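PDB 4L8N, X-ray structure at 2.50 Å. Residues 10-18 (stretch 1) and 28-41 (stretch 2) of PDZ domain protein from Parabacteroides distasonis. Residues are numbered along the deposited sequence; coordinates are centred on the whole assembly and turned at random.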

# COMPACT_ATOMS: atom_id res chain seq x y z
N CYS A 10 4.22 -41.29 13.89
CA CYS A 10 5.46 -40.52 14.03
C CYS A 10 5.40 -39.21 13.27
O CYS A 10 4.71 -39.08 12.26
CB CYS A 10 6.66 -41.33 13.59
SG CYS A 10 6.77 -42.93 14.40
N ARG A 11 6.19 -38.26 13.77
CA ARG A 11 6.27 -36.89 13.30
C ARG A 11 7.69 -36.39 13.40
O ARG A 11 8.48 -36.89 14.21
CB ARG A 11 5.37 -36.03 14.23
CG ARG A 11 4.72 -34.81 13.61
CD ARG A 11 5.06 -33.51 14.34
NE ARG A 11 4.50 -33.41 15.70
CZ ARG A 11 5.21 -33.53 16.83
NH1 ARG A 11 6.51 -33.79 16.78
NH2 ARG A 11 4.62 -33.39 18.01
N LEU A 12 8.02 -35.38 12.61
CA LEU A 12 9.29 -34.69 12.76
C LEU A 12 8.94 -33.38 13.42
O LEU A 12 7.85 -32.85 13.21
CB LEU A 12 10.04 -34.53 11.44
CG LEU A 12 10.74 -35.80 10.99
CD1 LEU A 12 9.87 -36.58 10.02
CD2 LEU A 12 12.12 -35.50 10.42
N GLY A 13 9.80 -32.92 14.32
CA GLY A 13 9.53 -31.72 15.10
C GLY A 13 9.60 -30.38 14.39
O GLY A 13 10.05 -29.40 15.00
N PHE A 14 9.11 -30.30 13.14
CA PHE A 14 9.11 -29.05 12.38
C PHE A 14 8.11 -29.06 11.25
O PHE A 14 7.81 -30.12 10.71
CB PHE A 14 10.51 -28.72 11.82
CG PHE A 14 11.12 -29.77 10.92
CD1 PHE A 14 10.78 -29.83 9.56
CD2 PHE A 14 12.08 -30.65 11.40
CE1 PHE A 14 11.34 -30.81 8.73
CE2 PHE A 14 12.64 -31.62 10.57
CZ PHE A 14 12.26 -31.70 9.24
N THR A 15 7.66 -27.86 10.84
CA THR A 15 6.81 -27.63 9.66
C THR A 15 7.71 -27.02 8.58
O THR A 15 8.66 -26.31 8.91
CB THR A 15 5.58 -26.75 9.99
OG1 THR A 15 5.99 -25.43 10.37
CG2 THR A 15 4.70 -27.34 11.07
N TYR A 16 7.44 -27.30 7.31
CA TYR A 16 8.26 -26.79 6.21
C TYR A 16 7.44 -26.49 4.95
O TYR A 16 6.29 -26.91 4.82
CB TYR A 16 9.37 -27.80 5.87
CG TYR A 16 8.89 -29.04 5.15
CD1 TYR A 16 8.47 -30.17 5.86
CD2 TYR A 16 8.90 -29.11 3.76
CE1 TYR A 16 8.03 -31.31 5.20
CE2 TYR A 16 8.44 -30.24 3.09
CZ TYR A 16 8.02 -31.35 3.81
OH TYR A 16 7.61 -32.49 3.16
N ASP A 17 8.10 -25.82 3.99
CA ASP A 17 7.63 -25.52 2.65
C ASP A 17 8.60 -26.04 1.64
O ASP A 17 9.79 -26.14 1.95
CB ASP A 17 7.56 -24.00 2.46
CG ASP A 17 6.33 -23.27 2.92
OD1 ASP A 17 5.28 -23.93 3.14
OD2 ASP A 17 6.38 -22.02 3.00
N ILE A 18 8.17 -26.27 0.40
CA ILE A 18 9.12 -26.48 -0.69
C ILE A 18 9.22 -25.05 -1.25
O ILE A 18 8.25 -24.55 -1.83
CB ILE A 18 8.76 -27.61 -1.70
CG1 ILE A 18 9.04 -28.99 -1.08
CG2 ILE A 18 9.56 -27.46 -3.00
CD1 ILE A 18 7.86 -29.66 -0.54
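Stretch 2, residues 28-41: KPVIKSIIPYSSAE

Stretch 2 runs back along stretch 1 as an antiparallel strand, P29 to I34 against F14 to I18, their N-to-C directions 145° apart and their axes 4.4 Å apart at closest approach. D17 and V30 form a hydrogen-bonded pair, V30 N to D17 O at 2.9 Å and D17 N to V30 O at 3.0 Å. T15 N donates to S33 O at 2.8 Å, but a bulge shifts the register by one before Y16, so T15 O accepts from K32 N at 2.9 Å and, weakly, from S33 N at 3.5 Å. K32, the extra residue, has a psi of -39°, well away from the extended values of its neighbours.

F14, Y16 and I18 share one face with P29, I31 and I34. With chi1 p, F14 has its ring where I31, m at chi1 and chi2, lays CD1 over one face, 3.8 Å from the F14 centroid, a CH-pi contact, while A40 CB meets the edge, 3.8 Å from F14 CD2. P29, lacking an amide hydrogen, suits a non-hydrogen-bonded site paired with I18; its CB packs 3.8 Å from CD2 of Y16, also p.

On the other face T15 and S33, both chi1 p, join hydroxyls, T15 OG1 to S33 OG at 2.6 Å. K32 follows an m, t, m, t path that brings NZ to 3.7 Å from D17 OD1, a long salt bridge.

Beyond the strand, I35 N donates to G13 O at 2.8 Å; the CA-to-CB bond of I35 points toward stretch 1, and its CD1 lies 3.7 Å from R11 CD. A type II turn from I35 to S38 leads into the helix that begins at S39. S38, chi1 p, donates OG to I35 O at 2.5 Å and caps the helix by accepting weakly from E41 N at 3.3 Å. Glycine suits G13's place: a CB there would clash with S38 OG and A40 CB.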

# COMPACT_ATOMS: atom_id res chain seq x y z
N LYS A 28 13.76 -26.53 -2.56
CA LYS A 28 14.31 -27.33 -1.46
C LYS A 28 13.42 -27.15 -0.25
O LYS A 28 12.76 -26.11 -0.18
CB LYS A 28 15.75 -26.88 -1.13
CG LYS A 28 16.76 -27.08 -2.25
CD LYS A 28 18.09 -26.49 -1.87
CE LYS A 28 19.10 -26.59 -2.97
NZ LYS A 28 20.28 -25.73 -2.69
N PRO A 29 13.37 -28.08 0.74
CA PRO A 29 12.55 -27.81 1.93
C PRO A 29 13.17 -26.71 2.81
O PRO A 29 14.38 -26.73 3.05
CB PRO A 29 12.51 -29.16 2.67
CG PRO A 29 13.19 -30.15 1.78
CD PRO A 29 14.07 -29.37 0.86
N VAL A 30 12.36 -25.74 3.24
CA VAL A 30 12.74 -24.62 4.11
C VAL A 30 11.86 -24.73 5.35
O VAL A 30 10.64 -24.71 5.22
CB VAL A 30 12.65 -23.20 3.44
CG1 VAL A 30 12.77 -22.08 4.48
CG2 VAL A 30 13.71 -23.03 2.35
N ILE A 31 12.49 -24.82 6.53
CA ILE A 31 11.81 -24.95 7.82
C ILE A 31 11.12 -23.65 8.19
O ILE A 31 11.77 -22.62 8.26
CB ILE A 31 12.82 -25.38 8.91
CG1 ILE A 31 13.79 -26.49 8.46
CG2 ILE A 31 12.16 -25.62 10.26
CD1 ILE A 31 13.32 -27.81 8.33
N LYS A 32 9.80 -23.73 8.50
CA LYS A 32 8.95 -22.61 8.88
C LYS A 32 8.79 -22.46 10.40
O LYS A 32 8.67 -21.34 10.91
CB LYS A 32 7.56 -22.79 8.27
CG LYS A 32 7.46 -22.57 6.77
CD LYS A 32 6.01 -22.42 6.34
CE LYS A 32 5.18 -23.69 6.49
NZ LYS A 32 3.73 -23.38 6.42
N SER A 33 8.67 -23.60 11.10
CA SER A 33 8.48 -23.59 12.54
C SER A 33 8.97 -24.87 13.15
O SER A 33 8.90 -25.92 12.51
CB SER A 33 7.01 -23.37 12.91
OG SER A 33 6.31 -24.60 12.81
N ILE A 34 9.44 -24.78 14.38
CA ILE A 34 9.95 -25.89 15.16
C ILE A 34 8.92 -26.20 16.23
O ILE A 34 8.38 -25.28 16.86
CB ILE A 34 11.35 -25.50 15.72
CG1 ILE A 34 12.43 -25.86 14.69
CG2 ILE A 34 11.68 -26.20 17.02
CD1 ILE A 34 12.65 -24.88 13.73
N ILE A 35 8.62 -27.48 16.42
CA ILE A 35 7.65 -27.88 17.42
C ILE A 35 8.33 -27.89 18.81
O ILE A 35 9.32 -28.57 19.00
CB ILE A 35 6.99 -29.21 17.01
CG1 ILE A 35 6.06 -28.94 15.82
CG2 ILE A 35 6.23 -29.86 18.18
CD1 ILE A 35 6.06 -29.93 14.81
N PRO A 36 7.83 -27.11 19.78
CA PRO A 36 8.49 -27.08 21.09
C PRO A 36 8.48 -28.43 21.75
O PRO A 36 7.55 -29.21 21.56
CB PRO A 36 7.65 -26.09 21.90
CG PRO A 36 6.95 -25.24 20.86
CD PRO A 36 6.68 -26.17 19.73
N TYR A 37 9.54 -28.71 22.53
CA TYR A 37 9.69 -29.94 23.30
C TYR A 37 9.93 -31.17 22.39
O TYR A 37 9.94 -32.30 22.90
CB TYR A 37 8.48 -30.13 24.25
CG TYR A 37 8.43 -29.10 25.36
CD1 TYR A 37 9.36 -29.13 26.40
CD2 TYR A 37 7.47 -28.09 25.37
CE1 TYR A 37 9.33 -28.19 27.43
CE2 TYR A 37 7.43 -27.14 26.40
CZ TYR A 37 8.37 -27.19 27.42
OH TYR A 37 8.41 -26.26 28.44
N SER A 38 10.24 -30.94 21.09
CA SER A 38 10.51 -32.00 20.10
C SER A 38 12.00 -32.34 20.00
O SER A 38 12.85 -31.62 20.51
CB SER A 38 9.98 -31.60 18.72
OG SER A 38 10.70 -30.52 18.14
N SER A 39 12.31 -33.45 19.32
CA SER A 39 13.67 -33.91 19.12
C SER A 39 14.38 -33.03 18.11
O SER A 39 15.56 -32.73 18.30
CB SER A 39 13.69 -35.37 18.69
OG SER A 39 13.19 -36.21 19.72
N ALA A 40 13.68 -32.57 17.05
CA ALA A 40 14.23 -31.65 16.06
C ALA A 40 14.71 -30.34 16.74
O ALA A 40 15.80 -29.86 16.45
CB ALA A 40 13.19 -31.34 15.00
N GLU A 41 13.93 -29.84 17.72
CA GLU A 41 14.28 -28.67 18.53
C GLU A 41 15.61 -28.89 19.26
O GLU A 41 16.54 -28.11 19.11
CB GLU A 41 13.17 -28.33 19.53
CG GLU A 41 13.41 -26.99 20.22
CD GLU A 41 12.43 -26.62 21.31
OE1 GLU A 41 12.43 -27.30 22.36
OE2 GLU A 41 11.70 -25.62 21.14
O HOH W 1 11.75 -34.38 16.03